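Local structure of type III effector (Vibrio parahaemolyticus, 2QHQ) at residues B[43-49]-B[115-121]; B[36-41]-B[69-73]; B[80-84]-B[104-108]. The protein is of unknown function but belongs to the HopJ family of type III effectors, and so may act as a secreted bacterial effector. All coordinates share one frame; numbering follows the deposited sequence. Where two conformers were deposited one is given.

Contact 1 (B[43-49]-B[115-121]); sequences FTPAAFT and IQFETSA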
loop_
_atom_site.group_PDB
_atom_site.type_symbol
_atom_site.label_atom_id
_atom_site.label_comp_id
_atom_site.label_asym_id
_atom_site.label_seq_id
_atom_site.Cartn_x
_atom_site.Cartn_y
_atom_site.Cartn_z
ATOM N N PHE B 43 0.069 -1.189 16.905
ATOM C CA PHE B 43 0.921 -2.167 16.222
ATOM C C PHE B 43 0.732 -3.554 16.793
ATOM O O PHE B 43 0.713 -3.735 18.027
ATOM C CB PHE B 43 2.403 -1.766 16.370
ATOM C CG PHE B 43 3.380 -2.849 15.946
ATOM C CD1 PHE B 43 3.589 -3.123 14.588
ATOM C CD2 PHE B 43 4.104 -3.569 16.905
ATOM C CE1 PHE B 43 4.505 -4.102 14.191
ATOM C CE2 PHE B 43 5.012 -4.561 16.511
ATOM C CZ PHE B 43 5.208 -4.823 15.150
ATOM N N THR B 44 0.646 -4.537 15.902
ATOM C CA THR B 44 0.746 -5.922 16.304
ATOM C C THR B 44 1.746 -6.642 15.402
ATOM O O THR B 44 1.782 -6.404 14.177
ATOM C CB THR B 44 -0.621 -6.626 16.319
ATOM O OG1 THR B 44 -1.242 -6.474 15.056
ATOM C CG2 THR B 44 -1.552 -6.013 17.359
ATOM N N PRO B 45 2.593 -7.508 15.999
ATOM C CA PRO B 45 3.659 -8.115 15.200
ATOM C C PRO B 45 3.125 -8.988 14.063
ATOM O O PRO B 45 2.020 -9.548 14.172
ATOM C CB PRO B 45 4.408 -8.991 16.219
ATOM C CG PRO B 45 3.413 -9.298 17.275
ATOM C CD PRO B 45 2.621 -7.984 17.396
ATOM N N ALA B 46 3.905 -9.091 12.995
ATOM C CA ALA B 46 3.514 -9.842 11.792
ATOM C C ALA B 46 4.747 -10.343 11.092
ATOM O O ALA B 46 5.724 -9.595 10.923
ATOM C CB ALA B 46 2.718 -8.944 10.843
ATOM N N ALA B 47 4.697 -11.606 10.651
ATOM C CA ALA B 47 5.764 -12.141 9.795
ATOM C C ALA B 47 5.645 -11.525 8.411
ATOM O O ALA B 47 4.532 -11.296 7.917
ATOM C CB ALA B 47 5.661 -13.673 9.699
ATOM N N PHE B 48 6.787 -11.233 7.793
ATOM C CA PHE B 48 6.776 -10.763 6.400
ATOM C C PHE B 48 8.047 -11.126 5.669
ATOM O O PHE B 48 9.119 -11.163 6.267
ATOM C CB PHE B 48 6.496 -9.248 6.303
ATOM C CG PHE B 48 7.660 -8.346 6.694
ATOM C CD1 PHE B 48 8.385 -7.650 5.713
ATOM C CD2 PHE B 48 7.974 -8.133 8.044
ATOM C CE1 PHE B 48 9.438 -6.767 6.077
ATOM C CE2 PHE B 48 9.007 -7.252 8.423
ATOM C CZ PHE B 48 9.739 -6.567 7.432
ATOM N N THR B 49 7.895 -11.411 4.376
ATOM C CA THR B 49 9.049 -11.654 3.526
ATOM C C THR B 49 9.356 -10.379 2.773
ATOM O O THR B 49 8.478 -9.545 2.553
ATOM C CB THR B 49 8.830 -12.812 2.544
ATOM O OG1 THR B 49 7.533 -12.690 1.945
ATOM C CG2 THR B 49 8.937 -14.146 3.277
ATOM N N ILE B 115 7.674 -7.707 -1.241
ATOM C CA ILE B 115 7.116 -7.676 0.120
ATOM C C ILE B 115 5.883 -8.569 0.181
ATOM O O ILE B 115 5.052 -8.510 -0.709
ATOM C CB ILE B 115 6.719 -6.231 0.536
ATOM C CG1 ILE B 115 7.975 -5.366 0.806
ATOM C CG2 ILE B 115 5.730 -6.248 1.741
ATOM C CD1 ILE B 115 8.766 -5.754 2.069
ATOM N N GLN B 116 5.763 -9.387 1.226
ATOM C CA GLN B 116 4.542 -10.160 1.464
ATOM C C GLN B 116 4.365 -10.308 2.965
ATOM O O GLN B 116 5.204 -10.926 3.626
ATOM C CB GLN B 116 4.640 -11.539 0.808
ATOM C CG GLN B 116 3.472 -12.485 1.114
ATOM C CD GLN B 116 2.572 -12.749 -0.076
ATOM O OE1 GLN B 116 2.713 -12.144 -1.144
ATOM N NE2 GLN B 116 1.653 -13.689 0.096
ATOM N N PHE B 117 3.305 -9.706 3.494
ATOM C CA PHE B 117 2.929 -9.877 4.908
ATOM C C PHE B 117 2.070 -11.114 5.093
ATOM O O PHE B 117 1.201 -11.417 4.254
ATOM C CB PHE B 117 2.143 -8.662 5.395
ATOM C CG PHE B 117 2.999 -7.510 5.820
ATOM C CD1 PHE B 117 3.338 -7.350 7.159
ATOM C CD2 PHE B 117 3.432 -6.558 4.894
ATOM C CE1 PHE B 117 4.109 -6.279 7.586
ATOM C CE2 PHE B 117 4.228 -5.484 5.310
ATOM C CZ PHE B 117 4.560 -5.346 6.672
ATOM N N GLU B 118 2.291 -11.819 6.203
ATOM C CA GLU B 118 1.451 -12.932 6.588
ATOM C C GLU B 118 0.118 -12.444 7.146
ATOM O O GLU B 118 -0.926 -13.063 6.930
ATOM C CB GLU B 118 2.181 -13.842 7.601
ATOM C CG GLU B 118 1.366 -15.075 7.938
ATOM C CD GLU B 118 1.996 -16.003 8.982
ATOM O OE1 GLU B 118 2.498 -15.522 10.024
ATOM O OE2 GLU B 118 1.927 -17.240 8.776
ATOM N N THR B 119 0.163 -11.307 7.840
ATOM C CA THR B 119 -1.017 -10.689 8.401
ATOM C C THR B 119 -0.726 -9.199 8.601
ATOM O O THR B 119 0.398 -8.765 8.411
ATOM C CB THR B 119 -1.415 -11.377 9.713
ATOM O OG1 THR B 119 -2.712 -10.914 10.119
ATOM C CG2 THR B 119 -0.347 -11.158 10.783
ATOM N N SER B 120 -1.741 -8.425 8.962
ATOM C CA SER B 120 -1.564 -6.971 9.074
ATOM C C SER B 120 -0.942 -6.589 10.408
ATOM O O SER B 120 -1.201 -7.221 11.438
ATOM C CB SER B 120 -2.876 -6.228 8.854
ATOM O OG SER B 120 -3.882 -6.764 9.653
ATOM N N ALA B 121 -0.112 -5.558 10.369
ATOM C CA ALA B 121 0.623 -5.109 11.547
ATOM C C ALA B 121 0.108 -3.819 12.161
ATOM O O ALA B 121 0.411 -3.544 13.321
ATOM C CB ALA B 121 2.147 -5.002 11.227
HETATM O O HOH W 1 -2.514 -3.955 14.756
HETATM O O HOH W 2 -0.341 -9.155 13.185
HETATM O O HOH W 3 2.424 -13.255 11.191
#
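I115 meets F48 through its CD1, which lies 4.1 Å from F48 CD1, near the plane of that ring and at its edge; the same methyl group also brushes T49 O. Next along, Q116 pairs with T49 by two backbone hydrogen bonds, T49 N to Q116 O and Q116 N to T49 O. Their side chains run side by side on one face of the sheet, a tentative contact because T49 has a second conformer. F117 sits across from F48 as an antiparallel non-hydrogen-bonded pair. F48 CB lies over one face of the F117 ring, 3.9 Å from its centroid, while the two rings are nearly parallel (17°) but slid so far apart that they barely overlap. The strand backbone sets CB there; chi1 of 75°, with CG between the backbone N and the carbonyl carbon, decides where the F48 ring lies. This is one edge of a three-stranded antiparallel sheet: 48-50 runs in the middle, with 115-117 on one flank and 53-55 on the other. Beyond the regular strand, E118 N still donates to A47 O, 2.9 Å and nearly straight at 174°, and a water links E118 OE1 to A47 N. T119 sets its carbonyl O 3.4 Å from A46 CB, yet both its backbone N and O are buried without a polar partner in the model. A second water takes over at S120, donating to S120 O and to P45 O. A121 closes the pairing: its O accepts from T44 N at 2.8 Å, and its CB packs between A46 CB and F43 CE1.

Contact 2 (B[36-41]-B[69-73]); sequences VIEDNY and FGLLN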
loop_
_atom_site.group_PDB
_atom_site.type_symbol
_atom_site.label_atom_id
_atom_site.label_comp_id
_atom_site.label_asym_id
_atom_site.label_seq_id
_atom_site.Cartn_x
_atom_site.Cartn_y
_atom_site.Cartn_z
ATOM N N VAL B 36 5.196 9.453 14.358
ATOM C CA VAL B 36 3.956 9.414 13.595
ATOM C C VAL B 36 3.289 8.045 13.638
ATOM O O VAL B 36 2.070 7.941 13.840
ATOM C CB VAL B 36 4.214 9.843 12.140
ATOM C CG1 VAL B 36 2.992 9.601 11.268
ATOM C CG2 VAL B 36 4.601 11.318 12.120
ATOM N N ILE B 37 4.067 6.984 13.454
ATOM C CA ILE B 37 3.472 5.640 13.499
ATOM C C ILE B 37 2.934 5.300 14.893
ATOM O O ILE B 37 1.807 4.799 15.038
ATOM C CB ILE B 37 4.455 4.551 12.997
ATOM C CG1 ILE B 37 4.751 4.766 11.506
ATOM C CG2 ILE B 37 3.886 3.153 13.293
ATOM C CD1 ILE B 37 5.820 3.819 10.960
ATOM N N GLU B 38 3.729 5.594 15.917
ATOM C CA GLU B 38 3.335 5.311 17.299
ATOM C C GLU B 38 2.076 6.068 17.676
ATOM O O GLU B 38 1.182 5.524 18.336
ATOM C CB GLU B 38 4.446 5.719 18.268
ATOM C CG GLU B 38 5.639 4.806 18.285
ATOM C CD GLU B 38 6.676 5.231 19.315
ATOM O OE1 GLU B 38 6.686 6.419 19.729
ATOM O OE2 GLU B 38 7.466 4.359 19.731
ATOM N N ASP B 39 2.016 7.338 17.287
ATOM C CA ASP B 39 0.876 8.179 17.644
ATOM C C ASP B 39 -0.408 7.811 16.907
ATOM O O ASP B 39 -1.494 8.045 17.422
ATOM C CB ASP B 39 1.176 9.663 17.388
ATOM C CG ASP B 39 2.109 10.264 18.414
ATOM O OD1 ASP B 39 2.535 9.541 19.344
ATOM O OD2 ASP B 39 2.415 11.473 18.279
ATOM N N ASN B 40 -0.287 7.268 15.696
ATOM C CA ASN B 40 -1.472 7.123 14.841
ATOM C C ASN B 40 -1.975 5.713 14.645
ATOM O O ASN B 40 -3.068 5.514 14.072
ATOM C CB ASN B 40 -1.212 7.761 13.484
ATOM C CG ASN B 40 -1.262 9.252 13.551
ATOM O OD1 ASN B 40 -2.346 9.850 13.546
ATOM N ND2 ASN B 40 -0.088 9.876 13.639
ATOM N N TYR B 41 -1.193 4.736 15.110
ATOM C CA TYR B 41 -1.545 3.328 14.891
ATOM C C TYR B 41 -1.333 2.471 16.109
ATOM O O TYR B 41 -0.455 2.752 16.937
ATOM C CB TYR B 41 -0.731 2.704 13.736
ATOM C CG TYR B 41 -0.904 3.438 12.435
ATOM C CD1 TYR B 41 -1.956 3.132 11.570
ATOM C CD2 TYR B 41 -0.033 4.474 12.090
ATOM C CE1 TYR B 41 -2.125 3.846 10.380
ATOM C CE2 TYR B 41 -0.199 5.204 10.927
ATOM C CZ TYR B 41 -1.243 4.879 10.072
ATOM O OH TYR B 41 -1.392 5.607 8.916
ATOM N N PHE B 69 3.143 0.627 7.320
ATOM C CA PHE B 69 2.779 2.040 7.176
ATOM C C PHE B 69 2.803 2.442 5.700
ATOM O O PHE B 69 1.904 3.156 5.223
ATOM C CB PHE B 69 3.743 2.874 8.040
ATOM C CG PHE B 69 3.572 4.364 7.906
ATOM C CD1 PHE B 69 2.584 5.020 8.630
ATOM C CD2 PHE B 69 4.411 5.103 7.074
ATOM C CE1 PHE B 69 2.431 6.416 8.532
ATOM C CE2 PHE B 69 4.279 6.515 6.968
ATOM C CZ PHE B 69 3.288 7.162 7.710
ATOM N N GLY B 70 3.827 1.977 4.978
ATOM C CA GLY B 70 3.951 2.262 3.541
ATOM C C GLY B 70 2.802 1.662 2.755
ATOM O O GLY B 70 2.309 2.266 1.779
ATOM N N LEU B 71 2.352 0.471 3.174
ATOM C CA LEU B 71 1.200 -0.148 2.531
ATOM C C LEU B 71 -0.101 0.597 2.817
ATOM O O LEU B 71 -0.867 0.860 1.887
ATOM C CB LEU B 71 1.053 -1.623 2.912
ATOM C CG LEU B 71 2.002 -2.578 2.196
ATOM C CD1 LEU B 71 1.852 -3.968 2.818
ATOM C CD2 LEU B 71 1.691 -2.578 0.672
ATOM N N LEU B 72 -0.361 0.929 4.081
ATOM C CA LEU B 72 -1.611 1.625 4.413
ATOM C C LEU B 72 -1.705 2.979 3.708
ATOM O O LEU B 72 -2.782 3.385 3.296
ATOM C CB LEU B 72 -1.779 1.786 5.924
ATOM C CG LEU B 72 -2.050 0.499 6.738
ATOM C CD1 LEU B 72 -2.227 0.870 8.217
ATOM C CD2 LEU B 72 -3.300 -0.187 6.222
ATOM N N ASN B 73 -0.569 3.656 3.556
ATOM C CA ASN B 73 -0.546 5.016 2.996
ATOM C C ASN B 73 -0.117 5.097 1.527
ATOM O O ASN B 73 0.102 6.186 0.995
ATOM C CB ASN B 73 0.314 5.906 3.878
ATOM C CG ASN B 73 -0.330 6.127 5.217
ATOM O OD1 ASN B 73 -1.408 6.700 5.286
ATOM N ND2 ASN B 73 0.271 5.611 6.261
HETATM O O HOH W 4 -3.400 5.489 7.194
#
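Y41 OH is gripped twice: N73 ND2 donates to it over 3.1 Å at 168°, and a water accepts its proton at 2.6 Å. That water in turn donates to N73 OD1, closing a small ring of bonds round the phenol and the amide. Y41 OH, the oxygen atom, lies close to the amide plane of N73, although the tyrosine ring and the amide are turned steeply against each other. ND2 also donates to F69 O, this time tilted out of the amide plane. F69 O takes N73 N as well, and its two donors come from opposite faces of the carbonyl plane. Both of these bonds reach back across the end of helix 67-72, where N73 is the first residue to leave helical geometry; Y41 holds the same place after helix 30-40.

Next to this polar group the F69 ring lies between I37 CG1 and N73 ND2, which stand over opposite faces, ND2 3.2 Å above the ring plane. With chi1 at 175° the ring stands away from the backbone N and reaches I37, whose CG1 is 3.6 Å from F69 CD1. Y41 CE2 comes in at the edge of the same ring, also 3.6 Å from CD1, with the ring planes at 86°. L72 CD1 meets Y41 at CE1, across the ring from CE2. L14 of helix 14-23 and L122 of strand 122-123 pack against both Y41 and F69, extending the core.

Because Y41 OH, N73 ND2 and N73 OD1 all find partners, these buried polar ends can be accommodated among apolar side chains, and the N73 amide is probably fixed in one flip.

Contact 3 (B[80-84]-B[104-108]); sequences TLACF and IRNFM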
loop_
_atom_site.group_PDB
_atom_site.type_symbol
_atom_site.label_atom_id
_atom_site.label_comp_id
_atom_site.label_asym_id
_atom_site.label_seq_id
_atom_site.Cartn_x
_atom_site.Cartn_y
_atom_site.Cartn_z
ATOM N N THR B 80 9.025 5.139 0.859
ATOM C CA THR B 80 9.128 4.137 1.933
ATOM C C THR B 80 10.571 4.053 2.436
ATOM O O THR B 80 10.827 4.085 3.644
ATOM C CB THR B 80 8.618 2.777 1.436
ATOM O OG1 THR B 80 7.269 2.939 0.956
ATOM C CG2 THR B 80 8.635 1.743 2.580
ATOM N N LEU B 81 11.530 4.015 1.516
ATOM C CA LEU B 81 12.939 4.067 1.930
ATOM C C LEU B 81 13.261 5.327 2.727
ATOM O O LEU B 81 13.943 5.255 3.743
ATOM C CB LEU B 81 13.870 3.941 0.726
ATOM C CG LEU B 81 13.921 2.568 0.067
ATOM C CD1 LEU B 81 14.522 2.749 -1.337
ATOM C CD2 LEU B 81 14.778 1.608 0.901
ATOM N N ALA B 82 12.716 6.465 2.292
ATOM C CA ALA B 82 12.952 7.735 2.984
ATOM C C ALA B 82 12.458 7.739 4.440
ATOM O O ALA B 82 13.026 8.449 5.289
ATOM C CB ALA B 82 12.333 8.888 2.207
ATOM N N CYS B 83 11.412 6.960 4.723
ATOM C CA CYS B 83 10.885 6.852 6.087
ATOM C C CYS B 83 11.919 6.276 7.054
ATOM O O CYS B 83 11.832 6.506 8.264
ATOM C CB CYS B 83 9.629 5.988 6.107
ATOM S SG CYS B 83 8.185 6.879 5.433
ATOM N N PHE B 84 12.883 5.503 6.532
ATOM C CA PHE B 84 13.963 5.003 7.386
ATOM C C PHE B 84 14.993 6.069 7.759
ATOM O O PHE B 84 15.902 5.784 8.556
ATOM C CB PHE B 84 14.695 3.811 6.758
ATOM C CG PHE B 84 13.878 2.548 6.687
ATOM C CD1 PHE B 84 13.933 1.605 7.727
ATOM C CD2 PHE B 84 13.074 2.289 5.582
ATOM C CE1 PHE B 84 13.201 0.383 7.639
ATOM C CE2 PHE B 84 12.328 1.080 5.497
ATOM C CZ PHE B 84 12.388 0.144 6.515
ATOM N N ILE B 104 16.152 -2.844 4.658
ATOM C CA ILE B 104 16.363 -1.712 3.743
ATOM C C ILE B 104 17.105 -2.171 2.492
ATOM O O ILE B 104 16.692 -1.863 1.373
ATOM C CB ILE B 104 17.165 -0.554 4.414
ATOM C CG1 ILE B 104 16.404 -0.013 5.627
ATOM C CG2 ILE B 104 17.428 0.569 3.416
ATOM C CD1 ILE B 104 17.201 1.095 6.421
ATOM N N ARG B 105 18.187 -2.932 2.684
ATOM C CA ARG B 105 19.023 -3.355 1.560
ATOM C C ARG B 105 18.264 -4.265 0.596
ATOM O O ARG B 105 18.417 -4.129 -0.592
ATOM C CB ARG B 105 20.314 -4.006 2.048
ATOM C CG ARG B 105 21.209 -3.045 2.828
ATOM C CD ARG B 105 22.449 -3.742 3.393
ATOM N NE ARG B 105 23.223 -2.777 4.186
ATOM C CZ ARG B 105 24.099 -1.904 3.686
ATOM N NH1 ARG B 105 24.359 -1.839 2.369
ATOM N NH2 ARG B 105 24.718 -1.078 4.513
ATOM N N ASN B 106 17.407 -5.133 1.124
ATOM C CA ASN B 106 16.589 -6.000 0.287
ATOM C C ASN B 106 15.512 -5.240 -0.450
ATOM O O ASN B 106 15.268 -5.485 -1.619
ATOM C CB ASN B 106 15.985 -7.163 1.078
ATOM C CG ASN B 106 16.911 -8.373 1.121
ATOM O OD1 ASN B 106 16.952 -9.184 0.179
ATOM N ND2 ASN B 106 17.678 -8.484 2.186
ATOM N N PHE B 107 14.894 -4.291 0.230
ATOM C CA PHE B 107 13.787 -3.557 -0.375
ATOM C C PHE B 107 14.304 -2.678 -1.519
ATOM O O PHE B 107 13.604 -2.469 -2.501
ATOM C CB PHE B 107 13.080 -2.733 0.694
ATOM C CG PHE B 107 11.845 -2.013 0.210
ATOM C CD1 PHE B 107 10.645 -2.704 0.029
ATOM C CD2 PHE B 107 11.874 -0.638 -0.024
ATOM C CE1 PHE B 107 9.489 -2.024 -0.397
ATOM C CE2 PHE B 107 10.720 0.047 -0.453
ATOM C CZ PHE B 107 9.531 -0.652 -0.638
HETATM N N MSE B 108 15.525 -2.152 -1.381
HETATM C CA MSE B 108 16.177 -1.426 -2.483
HETATM C C MSE B 108 16.282 -2.230 -3.777
HETATM O O MSE B 108 16.268 -1.663 -4.895
HETATM C CB MSE B 108 17.581 -1.007 -2.031
HETATM C CG MSE B 108 17.586 0.258 -1.251
HETATM SE SE MSE B 108 19.405 0.452 -0.552
HETATM C CE MSE B 108 20.301 1.019 -2.173
#
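F84 and I104 pass one another running opposite ways, and the CG1 branch of the isoleucine lies over the face of the ring, a CH-pi contact. I104 CG1 stands almost above the ring centre, 3.7 Å from the F84 centroid and 13° off the normal, while I104 CD1 reaches on past CG1 to touch F84 CD1 and CB. Chi1 of -61° holds CG1 beside the backbone N and leaves CG2 to face the leucine, 3.8 Å from L81 CD2. L81 pushes its end in among I104, F107 and M108. It meets F107 obliquely at the ring edge, with CG in the ring plane and 3.8 Å from F107 CD2, and crosses selenomethionine M108 at about a right angle, CD2 against CG.

This is all-apolar packing between two helices, 79-83 and 102-110, near the centre of the chain; helix 86-92 joins them through Y88 against L81 and V92 against I104 and M108. T80 comes at F107 at about a right angle, its CB 3.9 Å from F107 CE2, and its OG1 is hydrogen-bonded to D76 O, just before helix 79-83. Further round F107, the ring of W112 meets it edge-to-face.

How the contacts relate
The three contacts sit 14 to 16 Å apart, centre to centre, and all lie in the HopJ-like part of the chain. Along the chain, contacts 1 and 2 alternate their segments, whereas contact 2 closes before contact 3 opens, and contact 3 falls between the two halves of contact 1. Direct packing joins them: F117 CD2 of contact 1 lies 3.7 Å from L71 CD1 of contact 2, and I115 CG1 lies 3.8 Å from F107 CD1 of contact 3. Contacts 2 and 3 lie on opposite sides of the chain's centre, meeting through F69 and C83. Strand 115-117 thus packs on helix 67-72 through F117 and on helix 102-110 through I115, and contacts 1 and 2 also face the second subunit.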